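Side-chain contacts in glutathione s-transferase I (Zea mays, PDB 1AXD), which transfers glutathione to electrophilic compounds, herbicides among them, and so takes part in their detoxification in maize: residues M3-A8 with T19-A24; N13-A18 with Q203-L208; F114-S119 with K129-N134; I118-M121 with T125-Q128. All blocks are in the same frame, centred on the assembly; numbering follows the deposited sequence.

Interaction 1 (M3-A8 with T19-A24); sequences MKLYGA and TALEEA
Leu21 on helix 14-24 reaches across to Met3 and Leu5 on strand 3-6, packing the helix onto the sheet inside the beta-alpha-beta unit (strand 3-6, helix 14-24, strand 28-31) that opens the thioredoxin-like domain of this glutathione S-transferase. CB of Leu21 leaves the helix toward the strand, and CG is set anti to the carbonyl carbon (chi1 -71°), which directs the two methyls toward the strand. Each branch then finds its own partner: CD1 meets CD2 of Leu5 at 3.7 Å, and CD2 meets the terminal methyl CE of Met3 at 3.9 Å. Met3 and Leu5 are two positions apart on the strand, which puts both on the face turned to the helix, where a branched leucine can touch them together. Leucine suits its place here because its two methyls diverge at the tip, while the alpha carbons of Leu5 and Leu21 stay 9.6 Å apart, a distance bridged here by side chains. The layer has no hydrogen bond between the two segments and is wholly buried. Tyr28 of strand 28-31 touches all three side chains, and Ala74 of helix 67-78 adds to the cover of Leu21. Methionine offers the longer, unbranched reach: its chain runs extended through chi2 and then bends at the sulfur, with chi3 at -111°, which swings CE toward CD2 of Leu21.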
# COMPACT_ATOMS: atom_id res chain seq x y z
N MET A 3 -4.42 -16.35 17.73
CA MET A 3 -3.56 -15.22 17.39
C MET A 3 -4.11 -14.04 18.14
O MET A 3 -5.31 -13.97 18.33
CB MET A 3 -3.65 -14.92 15.88
CG MET A 3 -3.30 -16.06 14.94
SD MET A 3 -3.43 -15.53 13.18
CE MET A 3 -4.80 -16.41 12.65
N LYS A 4 -3.25 -13.13 18.60
CA LYS A 4 -3.74 -11.95 19.32
C LYS A 4 -3.66 -10.76 18.42
O LYS A 4 -2.58 -10.46 17.94
CB LYS A 4 -2.91 -11.65 20.57
CG LYS A 4 -2.47 -12.85 21.39
CD LYS A 4 -3.63 -13.67 21.88
CE LYS A 4 -3.14 -14.96 22.51
NZ LYS A 4 -4.27 -15.90 22.75
N LEU A 5 -4.79 -10.10 18.18
CA LEU A 5 -4.83 -8.91 17.34
C LEU A 5 -4.80 -7.72 18.28
O LEU A 5 -5.69 -7.57 19.10
CB LEU A 5 -6.10 -8.90 16.48
CG LEU A 5 -6.34 -7.76 15.48
CD1 LEU A 5 -5.22 -7.71 14.40
CD2 LEU A 5 -7.70 -8.02 14.81
N TYR A 6 -3.77 -6.89 18.16
CA TYR A 6 -3.61 -5.74 19.03
C TYR A 6 -4.19 -4.47 18.51
O TYR A 6 -3.86 -4.07 17.40
CB TYR A 6 -2.13 -5.55 19.34
CG TYR A 6 -1.54 -6.70 20.12
CD1 TYR A 6 -1.75 -6.79 21.49
CD2 TYR A 6 -0.76 -7.68 19.50
CE1 TYR A 6 -1.20 -7.82 22.23
CE2 TYR A 6 -0.21 -8.72 20.23
CZ TYR A 6 -0.44 -8.78 21.61
OH TYR A 6 0.11 -9.76 22.39
N GLY A 7 -5.02 -3.83 19.32
CA GLY A 7 -5.63 -2.57 18.93
C GLY A 7 -7.05 -2.44 19.44
O GLY A 7 -7.70 -3.43 19.73
N ALA A 8 -7.53 -1.20 19.54
CA ALA A 8 -8.89 -0.92 20.00
C ALA A 8 -9.84 -1.04 18.84
O ALA A 8 -9.63 -0.39 17.83
CB ALA A 8 -8.94 0.50 20.61
N THR A 19 -11.79 -8.25 9.67
CA THR A 19 -12.61 -8.72 8.56
C THR A 19 -12.00 -9.94 7.91
O THR A 19 -12.70 -10.91 7.69
CB THR A 19 -12.74 -7.65 7.47
OG1 THR A 19 -13.15 -6.42 8.06
CG2 THR A 19 -13.80 -8.08 6.42
N ALA A 20 -10.71 -9.88 7.59
CA ALA A 20 -10.02 -10.99 6.95
C ALA A 20 -9.88 -12.20 7.86
O ALA A 20 -10.01 -13.32 7.40
CB ALA A 20 -8.65 -10.53 6.42
N LEU A 21 -9.65 -11.96 9.15
CA LEU A 21 -9.50 -13.05 10.10
C LEU A 21 -10.79 -13.77 10.24
O LEU A 21 -10.80 -14.99 10.27
CB LEU A 21 -9.01 -12.49 11.43
CG LEU A 21 -7.55 -11.98 11.42
CD1 LEU A 21 -7.29 -10.97 12.55
CD2 LEU A 21 -6.57 -13.16 11.54
N GLU A 22 -11.89 -13.02 10.26
CA GLU A 22 -13.23 -13.60 10.37
C GLU A 22 -13.59 -14.41 9.14
O GLU A 22 -14.26 -15.42 9.27
CB GLU A 22 -14.27 -12.50 10.56
CG GLU A 22 -14.24 -11.81 11.92
CD GLU A 22 -14.62 -12.72 13.08
OE1 GLU A 22 -15.26 -13.76 12.83
OE2 GLU A 22 -14.30 -12.40 14.24
N GLU A 23 -13.16 -13.95 7.97
CA GLU A 23 -13.46 -14.62 6.71
C GLU A 23 -12.61 -15.86 6.50
O GLU A 23 -13.10 -16.84 5.97
CB GLU A 23 -13.27 -13.62 5.56
CG GLU A 23 -13.73 -14.11 4.20
CD GLU A 23 -15.24 -14.30 4.08
OE1 GLU A 23 -16.00 -13.37 4.44
OE2 GLU A 23 -15.66 -15.37 3.60
N ALA A 24 -11.34 -15.80 6.89
CA ALA A 24 -10.45 -16.96 6.73
C ALA A 24 -10.79 -17.98 7.77
O ALA A 24 -10.33 -19.11 7.66
CB ALA A 24 -8.97 -16.52 6.83

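Interaction 2 (N13-A18 with Q203-L208); sequences NLTRCA and QKVAAL
Thr15 and Val205 are the residues whose CA atoms come nearest, 6.5 Å apart, where helices 14-18 and 203-208 run nearly antiparallel (150°) with axes 9.9 Å apart. Val205 forms the centre of the contact. Its two methyls divide the work: CG1, anti to the backbone N (chi1 175°), lies 3.9 Å from CB of Thr15, while CG2 rests on the backbone of Ala18, 4.0 Å from the carbonyl carbon of that residue. One turn on, CD1 of Leu208 comes 4.0 Å from CB of Ala18. Alanine suits this position, since its single methyl lets the valine approach the main chain and still gives the leucine something to rest on. Thr15 presents carbon to the valine, and its hydroxyl is hydrogen-bonded to the carbonyl of Ser11, a buried polar atom satisfied within its own chain neighbourhood. Were Val205 cut back to an alanine, CB of Thr15 and the main chain of Ala18 would probably lose their methyl partners, opening a gap between the helices. No hydrogen bond joins the segments, and the apolar packing fits the domain interface of glutathione S-transferases, where the first helix of the thioredoxin-like domain meets helices from the C-terminal part of the chain.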
# COMPACT_ATOMS: atom_id res chain seq x y z
N ASN A 13 -8.59 0.41 11.00
CA ASN A 13 -7.43 -0.30 10.49
C ASN A 13 -7.36 -1.65 11.11
O ASN A 13 -6.96 -2.60 10.46
CB ASN A 13 -6.14 0.48 10.72
CG ASN A 13 -6.01 1.66 9.77
OD1 ASN A 13 -6.07 2.79 10.18
ND2 ASN A 13 -5.88 1.37 8.49
N LEU A 14 -7.81 -1.76 12.35
CA LEU A 14 -7.80 -3.03 13.05
C LEU A 14 -8.96 -3.84 12.60
O LEU A 14 -8.88 -5.07 12.62
CB LEU A 14 -7.91 -2.82 14.55
CG LEU A 14 -7.30 -1.51 15.00
CD1 LEU A 14 -7.45 -1.39 16.48
CD2 LEU A 14 -5.85 -1.43 14.64
N THR A 15 -10.06 -3.18 12.24
CA THR A 15 -11.22 -3.91 11.78
C THR A 15 -11.02 -4.38 10.37
O THR A 15 -11.72 -5.26 9.93
CB THR A 15 -12.54 -3.12 12.00
OG1 THR A 15 -12.44 -1.81 11.43
CG2 THR A 15 -12.79 -2.96 13.51
N ARG A 16 -10.02 -3.85 9.67
CA ARG A 16 -9.73 -4.33 8.33
C ARG A 16 -9.15 -5.73 8.54
O ARG A 16 -9.51 -6.65 7.83
CB ARG A 16 -8.70 -3.41 7.63
CG ARG A 16 -8.44 -3.77 6.17
CD ARG A 16 -7.60 -2.74 5.44
NE ARG A 16 -8.22 -1.41 5.39
CZ ARG A 16 -7.69 -0.32 5.93
NH1 ARG A 16 -6.53 -0.39 6.57
NH2 ARG A 16 -8.30 0.85 5.82
N CYS A 17 -8.32 -5.89 9.58
CA CYS A 17 -7.71 -7.16 9.94
C CYS A 17 -8.75 -8.10 10.45
O CYS A 17 -8.69 -9.27 10.13
CB CYS A 17 -6.67 -6.95 11.05
SG CYS A 17 -5.36 -5.81 10.65
N ALA A 18 -9.68 -7.61 11.28
CA ALA A 18 -10.74 -8.45 11.83
C ALA A 18 -11.59 -9.00 10.75
O ALA A 18 -12.02 -10.13 10.87
CB ALA A 18 -11.57 -7.67 12.86
N GLN A 203 -20.85 -8.86 9.20
CA GLN A 203 -21.83 -8.57 10.25
C GLN A 203 -21.17 -8.57 11.61
O GLN A 203 -21.51 -7.74 12.44
CB GLN A 203 -22.96 -9.60 10.21
CG GLN A 203 -23.77 -9.58 8.93
CD GLN A 203 -24.75 -10.74 8.83
OE1 GLN A 203 -24.58 -11.77 9.47
NE2 GLN A 203 -25.77 -10.58 7.99
N LYS A 204 -20.23 -9.49 11.84
CA LYS A 204 -19.51 -9.57 13.10
C LYS A 204 -18.67 -8.33 13.26
O LYS A 204 -18.72 -7.70 14.30
CB LYS A 204 -18.64 -10.83 13.13
CG LYS A 204 -17.51 -10.86 14.16
CD LYS A 204 -18.00 -10.77 15.60
CE LYS A 204 -16.85 -10.98 16.58
NZ LYS A 204 -17.27 -10.77 18.01
N VAL A 205 -17.93 -7.98 12.21
CA VAL A 205 -17.07 -6.80 12.23
C VAL A 205 -17.89 -5.58 12.52
O VAL A 205 -17.50 -4.78 13.34
CB VAL A 205 -16.33 -6.62 10.89
CG1 VAL A 205 -15.53 -5.30 10.86
CG2 VAL A 205 -15.37 -7.81 10.67
N ALA A 206 -19.04 -5.46 11.87
CA ALA A 206 -19.91 -4.34 12.08
C ALA A 206 -20.36 -4.34 13.52
O ALA A 206 -20.59 -3.28 14.08
CB ALA A 206 -21.10 -4.43 11.12
N ALA A 207 -20.48 -5.52 14.13
CA ALA A 207 -20.90 -5.65 15.52
C ALA A 207 -19.82 -5.22 16.46
O ALA A 207 -20.13 -4.79 17.55
CB ALA A 207 -21.33 -7.09 15.82
N LEU A 208 -18.56 -5.38 16.07
CA LEU A 208 -17.44 -5.00 16.91
C LEU A 208 -17.37 -3.51 17.14
O LEU A 208 -16.69 -3.08 18.06
CB LEU A 208 -16.12 -5.49 16.32
CG LEU A 208 -15.94 -6.99 16.12
CD1 LEU A 208 -14.55 -7.30 15.55
CD2 LEU A 208 -16.15 -7.71 17.45

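Interaction 3 (F114-S119 with K129-N134); sequences FQVLIS and KVVDEN
Gln115, Val116, Val130 and Val131 carry the contact between helix 114-119 and helix 129-134, whose axes lie 9.8 Å apart at 132°. The interactions across it are aliphatic. CG2 of Val131 serves two neighbours, with CB of Gln115 at 3.7 Å and CG2 of Val116 at the same 3.7 Å, the valines crossing at about a right angle. The stem of Gln115 also packs on Val130, its CG lying 3.8 Å from CG1. Compact, beta-branched valines suit such a place, because their methyls stand close to the backbone and fill the space between helices at this spacing. The polar part belongs to the end of Gln115. Bent at chi2 (-62°), the chain turns its amide off the valines, and OE1 accepts a hydrogen bond from the backbone N of Asp127, in the turn between the helices. Glutamine thus has two uses, a methylene stem for packing and an amide for the turn. Within the backbone, Ser119 N bonds to Phe114 O at 2.7 Å, five residues back, as in a wider pi-type turn. Together, the sharply returning helices 88-122 and 128-151 form a helical hairpin, part of the all-helical C-terminal domain characteristic of glutathione S-transferases.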
# COMPACT_ATOMS: atom_id res chain seq x y z
N PHE A 114 -13.06 11.44 8.83
CA PHE A 114 -12.59 12.20 9.98
C PHE A 114 -13.47 13.42 10.25
O PHE A 114 -13.93 13.60 11.38
CB PHE A 114 -11.13 12.63 9.75
CG PHE A 114 -10.63 13.66 10.73
CD1 PHE A 114 -10.50 13.35 12.09
CD2 PHE A 114 -10.29 14.94 10.29
CE1 PHE A 114 -10.03 14.30 13.00
CE2 PHE A 114 -9.82 15.91 11.19
CZ PHE A 114 -9.69 15.59 12.55
N GLN A 115 -13.71 14.25 9.24
CA GLN A 115 -14.52 15.45 9.37
C GLN A 115 -15.91 15.12 9.78
O GLN A 115 -16.40 15.66 10.76
CB GLN A 115 -14.56 16.22 8.05
CG GLN A 115 -13.22 16.77 7.62
CD GLN A 115 -12.68 17.77 8.61
OE1 GLN A 115 -13.40 18.57 9.15
NE2 GLN A 115 -11.38 17.72 8.84
N VAL A 116 -16.54 14.23 9.03
CA VAL A 116 -17.91 13.83 9.28
C VAL A 116 -18.07 12.94 10.48
O VAL A 116 -19.14 12.95 11.09
CB VAL A 116 -18.49 13.14 8.00
CG1 VAL A 116 -19.81 12.39 8.32
CG2 VAL A 116 -18.75 14.18 6.91
N LEU A 117 -17.04 12.22 10.88
CA LEU A 117 -17.19 11.30 12.00
C LEU A 117 -16.31 11.50 13.22
O LEU A 117 -16.84 11.72 14.29
CB LEU A 117 -17.07 9.87 11.47
CG LEU A 117 -17.70 8.69 12.21
CD1 LEU A 117 -19.23 8.83 12.22
CD2 LEU A 117 -17.30 7.40 11.49
N ILE A 118 -15.00 11.44 13.07
CA ILE A 118 -14.13 11.57 14.24
C ILE A 118 -14.17 12.94 14.87
O ILE A 118 -14.47 13.04 16.04
CB ILE A 118 -12.67 11.19 13.91
CG1 ILE A 118 -12.63 9.90 13.08
CG2 ILE A 118 -11.88 10.99 15.22
CD1 ILE A 118 -13.31 8.71 13.74
N SER A 119 -13.87 13.97 14.08
CA SER A 119 -13.87 15.35 14.55
C SER A 119 -15.04 15.68 15.46
O SER A 119 -14.82 16.08 16.59
CB SER A 119 -13.84 16.30 13.34
OG SER A 119 -13.89 17.65 13.75
N LYS A 129 -15.82 22.29 3.81
CA LYS A 129 -14.84 22.56 2.76
C LYS A 129 -14.15 21.29 2.38
O LYS A 129 -14.23 20.88 1.23
CB LYS A 129 -13.80 23.58 3.24
CG LYS A 129 -14.39 24.90 3.75
CD LYS A 129 -13.32 25.85 4.29
CE LYS A 129 -13.94 27.16 4.78
NZ LYS A 129 -12.93 28.19 5.17
N VAL A 130 -13.52 20.67 3.38
CA VAL A 130 -12.79 19.42 3.21
C VAL A 130 -13.71 18.31 2.69
O VAL A 130 -13.34 17.62 1.75
CB VAL A 130 -12.13 19.02 4.54
CG1 VAL A 130 -11.40 17.68 4.41
CG2 VAL A 130 -11.15 20.10 4.98
N VAL A 131 -14.89 18.17 3.27
CA VAL A 131 -15.82 17.13 2.83
C VAL A 131 -16.19 17.28 1.38
O VAL A 131 -16.13 16.30 0.66
CB VAL A 131 -17.11 17.11 3.69
CG1 VAL A 131 -18.15 16.13 3.10
CG2 VAL A 131 -16.75 16.71 5.14
N ASP A 132 -16.53 18.48 0.94
CA ASP A 132 -16.92 18.72 -0.45
C ASP A 132 -15.90 18.36 -1.49
O ASP A 132 -16.26 17.73 -2.48
CB ASP A 132 -17.37 20.17 -0.65
CG ASP A 132 -18.73 20.47 -0.03
OD1 ASP A 132 -19.46 19.53 0.36
OD2 ASP A 132 -19.07 21.67 0.05
N GLU A 133 -14.64 18.73 -1.30
CA GLU A 133 -13.62 18.41 -2.29
C GLU A 133 -13.26 16.97 -2.31
O GLU A 133 -13.02 16.43 -3.38
CB GLU A 133 -12.38 19.29 -2.15
CG GLU A 133 -11.58 19.10 -0.89
CD GLU A 133 -10.29 19.89 -0.92
OE1 GLU A 133 -10.34 21.11 -0.68
OE2 GLU A 133 -9.23 19.28 -1.20
N ASN A 134 -13.24 16.33 -1.16
CA ASN A 134 -12.92 14.91 -1.13
C ASN A 134 -14.03 14.10 -1.70
O ASN A 134 -13.77 13.03 -2.22
CB ASN A 134 -12.57 14.47 0.28
CG ASN A 134 -11.15 14.81 0.64
OD1 ASN A 134 -10.90 15.63 1.50
ND2 ASN A 134 -10.21 14.20 -0.06

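Interaction 4 (I118-M121 with T125-Q128); sequences ISPM and TTDQ
Ser119 OG donates a hydrogen bond of 3.0 Å to the carbonyl O of Thr125, tying the last turns of helix 88-122 to the connection that follows. The hydroxyl stands above the carbonyl plane, about 50° out of it, with a C=O...OG angle of 128°. OG lies anti to its own backbone N (chi1 177°), which directs it toward that carbonyl. Serine suits the place with a hydroxyl one carbon from the backbone. Without the hydroxyl, as with an alanine here, the carbonyl of Thr125 is likely to lose this donor, leaving the turn freer to shift. Beside the bond, CG of Pro120 comes 3.4 Å from OG1 of Thr126, the two side chains meeting at a slant. That hydroxyl bonds the carbonyl O of Gln115, five residues before Pro120 in the helix. With the N-H of Ser119 spent on Phe114 O and none on Pro120, where the helix is kinked, the Thr126 hydroxyl probably takes the place of a helix donor. Further on, Asp127 sits at the N-cap of the next helix, where OD1 accepts from Lys129 N. Side-chain groups thus bond backbone atoms at the end of one helix, in the connection and at the start of the next.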
# COMPACT_ATOMS: atom_id res chain seq x y z
N ILE A 118 -15.00 11.44 13.07
CA ILE A 118 -14.13 11.57 14.24
C ILE A 118 -14.17 12.94 14.87
O ILE A 118 -14.47 13.04 16.04
CB ILE A 118 -12.67 11.19 13.91
CG1 ILE A 118 -12.63 9.90 13.08
CG2 ILE A 118 -11.88 10.99 15.22
CD1 ILE A 118 -13.31 8.71 13.74
N SER A 119 -13.87 13.97 14.08
CA SER A 119 -13.87 15.35 14.55
C SER A 119 -15.04 15.68 15.46
O SER A 119 -14.82 16.08 16.59
CB SER A 119 -13.84 16.30 13.34
OG SER A 119 -13.89 17.65 13.75
N PRO A 120 -16.29 15.49 15.00
CA PRO A 120 -17.44 15.79 15.86
C PRO A 120 -17.45 15.06 17.19
O PRO A 120 -17.77 15.67 18.20
CB PRO A 120 -18.63 15.37 14.98
CG PRO A 120 -18.14 15.66 13.61
CD PRO A 120 -16.74 15.08 13.66
N MET A 121 -17.08 13.78 17.21
CA MET A 121 -17.08 13.04 18.47
C MET A 121 -15.98 13.48 19.43
O MET A 121 -16.09 13.24 20.62
CB MET A 121 -17.05 11.53 18.23
CG MET A 121 -15.82 10.99 17.57
SD MET A 121 -16.00 9.23 17.33
CE MET A 121 -15.64 8.64 18.99
N THR A 125 -16.33 20.37 15.09
CA THR A 125 -17.35 20.53 14.07
C THR A 125 -16.82 20.00 12.76
O THR A 125 -15.61 19.84 12.62
CB THR A 125 -17.73 22.01 13.89
OG1 THR A 125 -16.53 22.76 13.68
CG2 THR A 125 -18.47 22.55 15.14
N THR A 126 -17.71 19.75 11.81
CA THR A 126 -17.33 19.24 10.50
C THR A 126 -16.98 20.36 9.56
O THR A 126 -17.71 21.35 9.51
CB THR A 126 -18.49 18.43 9.90
OG1 THR A 126 -18.87 17.40 10.81
CG2 THR A 126 -18.07 17.80 8.57
N ASP A 127 -15.87 20.24 8.86
CA ASP A 127 -15.46 21.25 7.90
C ASP A 127 -15.99 20.83 6.57
O ASP A 127 -15.43 19.94 5.95
CB ASP A 127 -13.93 21.38 7.85
CG ASP A 127 -13.45 22.58 7.02
OD1 ASP A 127 -14.30 23.34 6.49
OD2 ASP A 127 -12.23 22.77 6.91
N GLN A 128 -17.08 21.45 6.13
CA GLN A 128 -17.68 21.11 4.85
C GLN A 128 -16.70 21.30 3.71
O GLN A 128 -16.74 20.53 2.78
CB GLN A 128 -18.95 21.92 4.61
CG GLN A 128 -19.88 21.32 3.55
CD GLN A 128 -20.52 20.01 4.00
OE1 GLN A 128 -20.67 19.77 5.19
NE2 GLN A 128 -20.91 19.17 3.04

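How the interactions relate
Interactions 1 and 2 share helix 14-24 and lie with their centres about 8 Å apart: strand 3-6 packs on one part of the helix and helix 200-208 on another, and CA of Thr19 lies 3.6 Å from CG2 of Val205, bringing the two layers together. Interactions 3 and 4 form a second pair, centres about 7 Å apart, sharing Ile118 and Ser119; Val131 CG2 touches Thr126 CG2 at 3.8 Å, continuing the apolar packing into the turn. The pairs are separate, with centres about 22 to 29 Å apart and nearest atoms about 10 to 11 Å. The bound lactoylglutathione comes near Asn13 in interaction 2; interactions 3 and 4 lie in the helical C-terminal part.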